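Local coordinates for protein tyrosyl-tRNA synthetase (Pyrococcus horikoshii, PDB 2CYC) that probably activates tyrosine with ATP and transfers it to tRNA(Tyr), working as a class I homodimeric aminoacyl-tRNA synthetase, at residues Phe40-Ile46 with Tyr97-Met102; Asp74-Trp78 with Leu87-Gln91; Phe305-Arg309 with Asp338-Val343. All coordinates share one frame; numbering follows the deposited sequence.

Interaction 1. Residues Phe40-Ile46 with Tyr97-Met102; sequences FEISGYI and YFKVGM. With TYR (tyrosine), chain C.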
# COMPACT_ATOMS: atom_id res chain seq x y z
N PHE A 40 1.87 -5.14 -18.76
CA PHE A 40 1.36 -6.49 -18.87
C PHE A 40 1.82 -7.32 -17.70
O PHE A 40 2.97 -7.21 -17.25
CB PHE A 40 1.88 -7.19 -20.13
CG PHE A 40 1.61 -6.47 -21.40
CD1 PHE A 40 2.51 -5.53 -21.89
CD2 PHE A 40 0.46 -6.75 -22.13
CE1 PHE A 40 2.28 -4.89 -23.10
CE2 PHE A 40 0.22 -6.11 -23.34
CZ PHE A 40 1.13 -5.18 -23.82
N GLU A 41 0.94 -8.17 -17.22
CA GLU A 41 1.32 -9.08 -16.17
C GLU A 41 2.12 -10.16 -16.92
O GLU A 41 1.96 -10.33 -18.13
CB GLU A 41 0.09 -9.70 -15.52
CG GLU A 41 -0.55 -8.80 -14.45
CD GLU A 41 -1.46 -9.59 -13.52
OE1 GLU A 41 -1.46 -10.84 -13.61
OE2 GLU A 41 -2.17 -8.98 -12.69
N ILE A 42 2.96 -10.88 -16.20
CA ILE A 42 3.77 -11.94 -16.79
C ILE A 42 3.22 -13.26 -16.23
O ILE A 42 3.34 -13.53 -15.03
CB ILE A 42 5.26 -11.76 -16.38
CG1 ILE A 42 5.70 -10.31 -16.66
CG2 ILE A 42 6.14 -12.75 -17.14
CD1 ILE A 42 5.63 -9.87 -18.15
N SER A 43 2.61 -14.08 -17.07
CA SER A 43 2.03 -15.33 -16.56
C SER A 43 1.53 -16.34 -17.58
O SER A 43 0.63 -17.12 -17.26
CB SER A 43 0.85 -15.01 -15.65
OG SER A 43 -0.18 -14.38 -16.39
N GLY A 44 2.09 -16.34 -18.78
CA GLY A 44 1.64 -17.30 -19.77
C GLY A 44 1.99 -16.91 -21.19
O GLY A 44 2.64 -15.89 -21.43
N TYR A 45 1.54 -17.73 -22.14
CA TYR A 45 1.79 -17.49 -23.55
C TYR A 45 1.01 -16.27 -24.02
O TYR A 45 -0.09 -15.99 -23.54
CB TYR A 45 1.41 -18.72 -24.39
CG TYR A 45 2.27 -19.93 -24.09
CD1 TYR A 45 1.76 -21.02 -23.38
CD2 TYR A 45 3.60 -19.97 -24.49
CE1 TYR A 45 2.56 -22.12 -23.09
CE2 TYR A 45 4.41 -21.07 -24.20
CZ TYR A 45 3.88 -22.14 -23.50
OH TYR A 45 4.68 -23.23 -23.21
N ILE A 46 1.59 -15.54 -24.96
CA ILE A 46 0.97 -14.35 -25.50
C ILE A 46 -0.10 -14.71 -26.53
O ILE A 46 0.22 -15.19 -27.62
CB ILE A 46 2.02 -13.44 -26.16
CG1 ILE A 46 3.01 -12.93 -25.10
CG2 ILE A 46 1.34 -12.27 -26.89
CD1 ILE A 46 4.27 -12.31 -25.69
N TYR A 97 11.14 -14.39 -22.53
CA TYR A 97 10.05 -14.79 -23.42
C TYR A 97 9.11 -13.67 -23.80
O TYR A 97 8.93 -13.37 -24.98
CB TYR A 97 9.21 -15.90 -22.78
CG TYR A 97 7.90 -16.12 -23.51
CD1 TYR A 97 7.87 -16.73 -24.77
CD2 TYR A 97 6.70 -15.64 -22.98
CE1 TYR A 97 6.68 -16.87 -25.47
CE2 TYR A 97 5.50 -15.77 -23.67
CZ TYR A 97 5.50 -16.38 -24.92
OH TYR A 97 4.32 -16.52 -25.62
N PHE A 98 8.50 -13.05 -22.80
CA PHE A 98 7.52 -12.01 -23.05
C PHE A 98 8.01 -10.82 -23.86
O PHE A 98 7.36 -10.41 -24.81
CB PHE A 98 6.91 -11.52 -21.73
CG PHE A 98 5.61 -10.81 -21.91
CD1 PHE A 98 5.57 -9.47 -22.27
CD2 PHE A 98 4.41 -11.51 -21.79
CE1 PHE A 98 4.35 -8.83 -22.51
CE2 PHE A 98 3.18 -10.88 -22.03
CZ PHE A 98 3.16 -9.53 -22.39
N LYS A 99 9.17 -10.28 -23.48
CA LYS A 99 9.74 -9.15 -24.18
C LYS A 99 9.86 -9.42 -25.67
O LYS A 99 9.35 -8.65 -26.48
CB LYS A 99 11.12 -8.81 -23.61
CG LYS A 99 11.86 -7.71 -24.38
CD LYS A 99 13.13 -7.31 -23.64
CE LYS A 99 13.81 -6.12 -24.29
NZ LYS A 99 14.28 -6.47 -25.66
N VAL A 100 10.52 -10.52 -26.03
CA VAL A 100 10.71 -10.85 -27.44
C VAL A 100 9.40 -11.23 -28.13
O VAL A 100 9.22 -10.96 -29.32
CB VAL A 100 11.77 -11.98 -27.63
CG1 VAL A 100 11.26 -13.30 -27.09
CG2 VAL A 100 12.15 -12.10 -29.11
N GLY A 101 8.48 -11.84 -27.39
CA GLY A 101 7.20 -12.19 -27.97
C GLY A 101 6.47 -10.92 -28.39
O GLY A 101 5.85 -10.87 -29.44
N MET A 102 6.55 -9.89 -27.55
CA MET A 102 5.90 -8.61 -27.85
C MET A 102 6.60 -7.90 -29.00
O MET A 102 5.95 -7.30 -29.85
CB MET A 102 5.90 -7.70 -26.61
CG MET A 102 4.82 -8.05 -25.61
SD MET A 102 3.17 -7.85 -26.31
CE MET A 102 2.69 -9.45 -26.39
N TYR C . -3.25 -4.76 -14.70
CA TYR C . -2.66 -5.09 -16.03
C TYR C . -3.19 -6.43 -16.53
O TYR C . -3.85 -7.14 -15.74
CB TYR C . -1.13 -5.12 -15.94
CG TYR C . -0.51 -3.78 -15.60
CD1 TYR C . -0.68 -2.68 -16.44
CD2 TYR C . 0.24 -3.61 -14.44
CE1 TYR C . -0.11 -1.43 -16.12
CE2 TYR C . 0.82 -2.38 -14.12
CZ TYR C . 0.64 -1.30 -14.96
OH TYR C . 1.20 -0.08 -14.63
OXT TYR C . -2.92 -6.77 -17.70
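The phenolic oxygen of Tyr-97 is gripped by two partners: the backbone N of Ile-46 donates to its OH at 3.0 Å, nearly straight at 168° and in the plane of the ring, while His-264 NE2 hydrogen-bonds the same oxygen. The contact illustrates how a class I Rossmann fold secures a beta-alpha connection, here the loop from strand 36-40 to helix 48-63, against helix 87-108. This is the connection in which class I synthetases carry their HIGH-type signature.

Beside this bond, Phe-98 is the centre of an apolar cluster. It projects CG anti to its own N (chi1 -160°), which pushes its ring between two isoleucines. Ile-42 CD1 sits over one face, 4.2 Å from the Phe-98 ring centroid, and Ile-46 CD1 over the opposite face, 4.1 Å from that centroid, each methyl set toward the rim. The far end of the ring meets Phe-40, whose CB lies 3.5 Å from Phe-98 CZ.

Gly-101 fits the same packing, since its CA is 3.7 Å from Ile-46 CD1 and a beta carbon would collide with that methyl. Next to Phe-40, Glu-41 lines the tyrosine pocket and bonds Tyr-168 and Asn-80. The Phe-40 ring is itself covered by a Met-aromatic contact, Met-102 SD lying over one face at 4.6 Å from the ring centroid.

Interaction 2. Residues Asp74-Trp78 with Leu87-Gln91; sequences DWHSW and LEVIQ. With TYR (tyrosine), chain C.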
# COMPACT_ATOMS: atom_id res chain seq x y z
N ASP A 74 6.41 -7.02 -13.27
CA ASP A 74 6.86 -8.16 -12.47
C ASP A 74 6.34 -8.24 -11.04
O ASP A 74 5.71 -9.24 -10.68
CB ASP A 74 8.41 -8.31 -12.52
CG ASP A 74 9.17 -7.04 -12.12
OD1 ASP A 74 8.56 -5.96 -11.92
OD2 ASP A 74 10.42 -7.14 -12.02
N TRP A 75 6.56 -7.21 -10.21
CA TRP A 75 6.06 -7.25 -8.83
C TRP A 75 4.55 -7.38 -8.84
O TRP A 75 3.97 -8.06 -7.98
CB TRP A 75 6.45 -5.99 -8.04
CG TRP A 75 7.88 -5.93 -7.64
CD1 TRP A 75 8.94 -6.58 -8.22
CD2 TRP A 75 8.45 -5.08 -6.63
NE1 TRP A 75 10.12 -6.19 -7.64
CE2 TRP A 75 9.86 -5.27 -6.66
CE3 TRP A 75 7.91 -4.18 -5.70
CZ2 TRP A 75 10.73 -4.59 -5.80
CZ3 TRP A 75 8.78 -3.49 -4.84
CH2 TRP A 75 10.18 -3.71 -4.90
N HIS A 76 3.90 -6.74 -9.81
CA HIS A 76 2.44 -6.79 -9.91
C HIS A 76 2.01 -8.25 -10.10
O HIS A 76 1.06 -8.70 -9.48
CB HIS A 76 1.93 -5.96 -11.10
CG HIS A 76 2.40 -4.54 -11.10
ND1 HIS A 76 3.71 -4.19 -11.35
CD2 HIS A 76 1.72 -3.38 -10.94
CE1 HIS A 76 3.82 -2.87 -11.35
NE2 HIS A 76 2.63 -2.36 -11.11
N SER A 77 2.70 -8.96 -10.99
CA SER A 77 2.38 -10.36 -11.27
C SER A 77 2.66 -11.23 -10.04
O SER A 77 1.95 -12.20 -9.79
CB SER A 77 3.21 -10.87 -12.46
OG SER A 77 2.95 -10.09 -13.61
N TRP A 78 3.71 -10.87 -9.31
CA TRP A 78 4.09 -11.58 -8.09
C TRP A 78 2.94 -11.41 -7.08
O TRP A 78 2.49 -12.38 -6.45
CB TRP A 78 5.40 -10.97 -7.57
CG TRP A 78 5.72 -11.21 -6.11
CD1 TRP A 78 5.60 -12.38 -5.42
CD2 TRP A 78 6.25 -10.24 -5.19
NE1 TRP A 78 6.03 -12.21 -4.12
CE2 TRP A 78 6.43 -10.90 -3.95
CE3 TRP A 78 6.59 -8.88 -5.29
CZ2 TRP A 78 6.94 -10.25 -2.81
CZ3 TRP A 78 7.09 -8.22 -4.17
CH2 TRP A 78 7.26 -8.91 -2.93
N LEU A 87 8.61 -14.57 -8.01
CA LEU A 87 9.11 -13.35 -8.64
C LEU A 87 10.31 -13.61 -9.55
O LEU A 87 10.41 -13.03 -10.62
CB LEU A 87 9.48 -12.32 -7.56
CG LEU A 87 9.98 -10.96 -8.06
CD1 LEU A 87 8.95 -10.34 -9.00
CD2 LEU A 87 10.23 -10.05 -6.87
N GLU A 88 11.21 -14.49 -9.11
CA GLU A 88 12.40 -14.83 -9.88
C GLU A 88 12.03 -15.39 -11.25
O GLU A 88 12.59 -15.00 -12.27
CB GLU A 88 13.22 -15.90 -9.15
CG GLU A 88 13.66 -15.51 -7.76
CD GLU A 88 15.06 -14.96 -7.77
OE1 GLU A 88 15.30 -13.97 -8.49
OE2 GLU A 88 15.92 -15.53 -7.05
N VAL A 89 11.09 -16.35 -11.26
CA VAL A 89 10.65 -16.96 -12.50
C VAL A 89 9.90 -15.94 -13.35
O VAL A 89 10.04 -15.91 -14.58
CB VAL A 89 9.75 -18.19 -12.23
CG1 VAL A 89 9.21 -18.75 -13.53
CG2 VAL A 89 10.56 -19.27 -11.51
N ILE A 90 9.11 -15.09 -12.69
CA ILE A 90 8.36 -14.05 -13.37
C ILE A 90 9.34 -13.16 -14.14
O ILE A 90 9.13 -12.86 -15.32
CB ILE A 90 7.56 -13.21 -12.35
CG1 ILE A 90 6.32 -13.99 -11.93
CG2 ILE A 90 7.18 -11.84 -12.95
CD1 ILE A 90 5.61 -13.42 -10.70
N GLN A 91 10.42 -12.77 -13.48
CA GLN A 91 11.42 -11.91 -14.09
C GLN A 91 12.18 -12.56 -15.25
O GLN A 91 12.48 -11.90 -16.26
CB GLN A 91 12.38 -11.40 -13.01
CG GLN A 91 11.70 -10.33 -12.14
CD GLN A 91 12.51 -9.91 -10.93
OE1 GLN A 91 12.39 -8.77 -10.46
NE2 GLN A 91 13.31 -10.81 -10.40
N TYR C . -3.25 -4.76 -14.70
CA TYR C . -2.66 -5.09 -16.03
C TYR C . -3.19 -6.43 -16.53
O TYR C . -3.85 -7.14 -15.74
CB TYR C . -1.13 -5.12 -15.94
CG TYR C . -0.51 -3.78 -15.60
CD1 TYR C . -0.68 -2.68 -16.44
CD2 TYR C . 0.24 -3.61 -14.44
CE1 TYR C . -0.11 -1.43 -16.12
CE2 TYR C . 0.82 -2.38 -14.12
CZ TYR C . 0.64 -1.30 -14.96
OH TYR C . 1.20 -0.08 -14.63
OXT TYR C . -2.92 -6.77 -17.70
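Leu-87 and Ile-90 carry the apolar part of this helix-helix contact, packing against one side of helix 74-79. Both methyls of Leu-87 reach Trp-75: CD1 lies 3.8 Å from Trp-75 CD1 and also touches Trp-78 CB, while CD2 is 3.9 Å from Trp-75 NE1 and also lies over one face of the Trp-78 indole. With CG anti to the backbone N (chi1 -178°), the leucine fork reaches across to both indoles. Ile-90 instead works against the backbone, its CG2 3.7 Å from Asp-74 CA and its CD1 3.5 Å from Trp-78 N. The indoles also meet each other, Trp-78 CZ3 standing over a face of Trp-75.

Polar contacts use both carboxylate oxygens of Asp-74. OD1 takes a weak bond from the backbone N of Trp-75 at 2.9 Å, and OD2 bonds Ser-122 OG.

Ligand contact belongs to His-76, which turns a face of its imidazole to the edge of the substrate ring, CD2 of His-76 being 3.5 Å from CE2 of the tyrosine. Its NE2 bonds weakly to Asp-175, and Tyr-168 meets the ring edge-to-face. Replacing the imidazole by an alanine side chain is likely to leave the CE2 edge of the substrate ring without this neighbour and Asp-175 without its weak imidazole partner.

The two helices, whose segments run at 136°, follow strand 69-72 in the class I Rossmann-type catalytic fold, between tyrosine pocket and dimer interface; helix 122-125 covers Trp-75, and Gln-132 and Ile-135 on helix 128-138 of the second subunit pack against Trp-75, Leu-87 and Trp-78.

Interaction 3. Residues Phe305-Arg309 with Asp338-Val343; sequences FTVHR and DLKNAV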
# COMPACT_ATOMS: atom_id res chain seq x y z
N PHE A 305 -9.76 -9.14 -48.56
CA PHE A 305 -9.82 -10.43 -47.88
C PHE A 305 -10.64 -11.37 -48.76
O PHE A 305 -11.85 -11.17 -48.94
CB PHE A 305 -10.46 -10.31 -46.49
CG PHE A 305 -10.54 -11.62 -45.75
CD1 PHE A 305 -9.39 -12.39 -45.55
CD2 PHE A 305 -11.75 -12.10 -45.26
CE1 PHE A 305 -9.45 -13.62 -44.87
CE2 PHE A 305 -11.83 -13.33 -44.58
CZ PHE A 305 -10.67 -14.09 -44.38
N THR A 306 -9.98 -12.38 -49.31
CA THR A 306 -10.64 -13.32 -50.20
C THR A 306 -10.93 -14.69 -49.60
O THR A 306 -10.06 -15.30 -48.99
CB THR A 306 -9.80 -13.55 -51.49
OG1 THR A 306 -9.64 -12.31 -52.18
CG2 THR A 306 -10.49 -14.55 -52.43
N VAL A 307 -12.16 -15.15 -49.78
CA VAL A 307 -12.56 -16.47 -49.32
C VAL A 307 -12.69 -17.31 -50.58
O VAL A 307 -13.57 -17.06 -51.42
CB VAL A 307 -13.92 -16.45 -48.58
CG1 VAL A 307 -14.35 -17.87 -48.22
CG2 VAL A 307 -13.82 -15.58 -47.33
N HIS A 308 -11.80 -18.28 -50.75
CA HIS A 308 -11.82 -19.14 -51.93
C HIS A 308 -12.82 -20.28 -51.75
O HIS A 308 -12.78 -20.99 -50.74
CB HIS A 308 -10.44 -19.72 -52.21
CG HIS A 308 -9.38 -18.68 -52.45
ND1 HIS A 308 -8.59 -18.19 -51.44
CD2 HIS A 308 -9.02 -18.02 -53.57
CE1 HIS A 308 -7.78 -17.27 -51.93
NE2 HIS A 308 -8.03 -17.14 -53.22
N ARG A 309 -13.70 -20.44 -52.73
CA ARG A 309 -14.71 -21.49 -52.69
C ARG A 309 -14.96 -21.98 -54.11
O ARG A 309 -14.75 -21.24 -55.07
CB ARG A 309 -16.03 -20.95 -52.16
CG ARG A 309 -15.96 -20.26 -50.82
CD ARG A 309 -17.31 -19.68 -50.46
NE ARG A 309 -17.70 -18.66 -51.43
CZ ARG A 309 -18.66 -17.76 -51.23
NH1 ARG A 309 -19.34 -17.75 -50.09
NH2 ARG A 309 -18.92 -16.86 -52.17
N ASP A 338 -16.43 -21.94 -44.64
CA ASP A 338 -15.48 -21.23 -45.49
C ASP A 338 -14.80 -20.07 -44.77
O ASP A 338 -13.60 -19.86 -44.93
CB ASP A 338 -16.18 -20.77 -46.76
CG ASP A 338 -16.87 -21.93 -47.49
OD1 ASP A 338 -16.18 -22.93 -47.77
OD2 ASP A 338 -18.08 -21.84 -47.76
N LEU A 339 -15.55 -19.32 -43.98
CA LEU A 339 -14.98 -18.20 -43.23
C LEU A 339 -13.89 -18.69 -42.28
O LEU A 339 -12.78 -18.14 -42.25
CB LEU A 339 -16.06 -17.47 -42.43
CG LEU A 339 -15.55 -16.31 -41.55
CD1 LEU A 339 -14.81 -15.27 -42.41
CD2 LEU A 339 -16.72 -15.69 -40.83
N LYS A 340 -14.19 -19.74 -41.50
CA LYS A 340 -13.22 -20.30 -40.56
C LYS A 340 -11.91 -20.69 -41.25
O LYS A 340 -10.82 -20.40 -40.74
CB LYS A 340 -13.79 -21.53 -39.86
CG LYS A 340 -14.77 -21.28 -38.74
CD LYS A 340 -15.18 -22.63 -38.16
CE LYS A 340 -16.18 -22.51 -37.04
NZ LYS A 340 -16.41 -23.83 -36.40
N ASN A 341 -12.01 -21.37 -42.38
CA ASN A 341 -10.82 -21.79 -43.10
C ASN A 341 -10.04 -20.58 -43.60
O ASN A 341 -8.81 -20.55 -43.54
CB ASN A 341 -11.20 -22.71 -44.26
CG ASN A 341 -10.04 -22.95 -45.22
OD1 ASN A 341 -10.01 -22.39 -46.32
ND2 ASN A 341 -9.07 -23.77 -44.80
N ALA A 342 -10.74 -19.56 -44.08
CA ALA A 342 -10.05 -18.38 -44.58
C ALA A 342 -9.35 -17.64 -43.43
O ALA A 342 -8.23 -17.17 -43.57
CB ALA A 342 -11.02 -17.46 -45.31
N VAL A 343 -10.01 -17.55 -42.27
CA VAL A 343 -9.39 -16.86 -41.14
C VAL A 343 -8.14 -17.60 -40.66
O VAL A 343 -7.14 -16.97 -40.33
CB VAL A 343 -10.38 -16.69 -39.97
CG1 VAL A 343 -9.65 -16.19 -38.72
CG2 VAL A 343 -11.48 -15.71 -40.36
O HOH W 1 -19.81 -19.77 -47.86
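With CG opposite its backbone N (chi1 -180°), Phe-305 swings its ring out from the strand so that CZ comes to 3.5 Å from Ala-342 CB. In Arg-309, CG stands beside the backbone N (chi1 -54°) and the chain stays extended at chi2, which runs the methylenes across the carboxylate of Asp-338, Arg-309 CD lying 3.5 Å from Asp-338 OD2; a bend at chi3 then carries the guanidinium away toward Gly-315 O. The contact is a worked case of a helix laid on a short beta hairpin: strand 305-307 pairs antiparallel with strand 317-319, and helix 336-350 covers it in the C-terminal part of the chain, away from the tyrosine site.

Strand alternation sends Phe-305 and Val-307 to the helix and Thr-306 to the other side, where it bonds Thr-318. Val-307 straddles one turn of the helix. Its CG1 lies 3.7 Å from Asp-338 CB, and its CG2 is 3.9 Å from Ala-342 CB. Leu-339 CD1 approaches the edge of the Phe-305 ring.

Arginine and aspartate make no direct salt bridge. Their planes stand 87° apart, and Arg-309 spends NE on Gly-315 O and also gives NH1 to Lys-333 O. One water bridges the two, accepting from Arg-309 NH1 at 3.0 Å and donating to Asp-338 OD2 at 2.7 Å. The opposite charges probably feel each other mostly through this water, and direct cohesion between strand and helix rests mainly on apolar packing.

Interactions 1 and 2 form one continuous block beside the substrate, and interaction 3 stands apart from it. The first two share helix 87-108, and interaction 2 is nested inside the chain loop that interaction 1 closes. Their centres are about 12 Å apart, and they join where Ile-42 N meets Ser-77 OG at 2.7 Å, probably a hydrogen bond. Each also reaches the bound tyrosine, the first along its backbone side through Glu-41 and the second at its ring. Interaction 3 comes later in the chain; its centre is about 30 Å from that of interaction 1 and about 41 Å from that of interaction 2, across the chain's centre, with no atoms in touch.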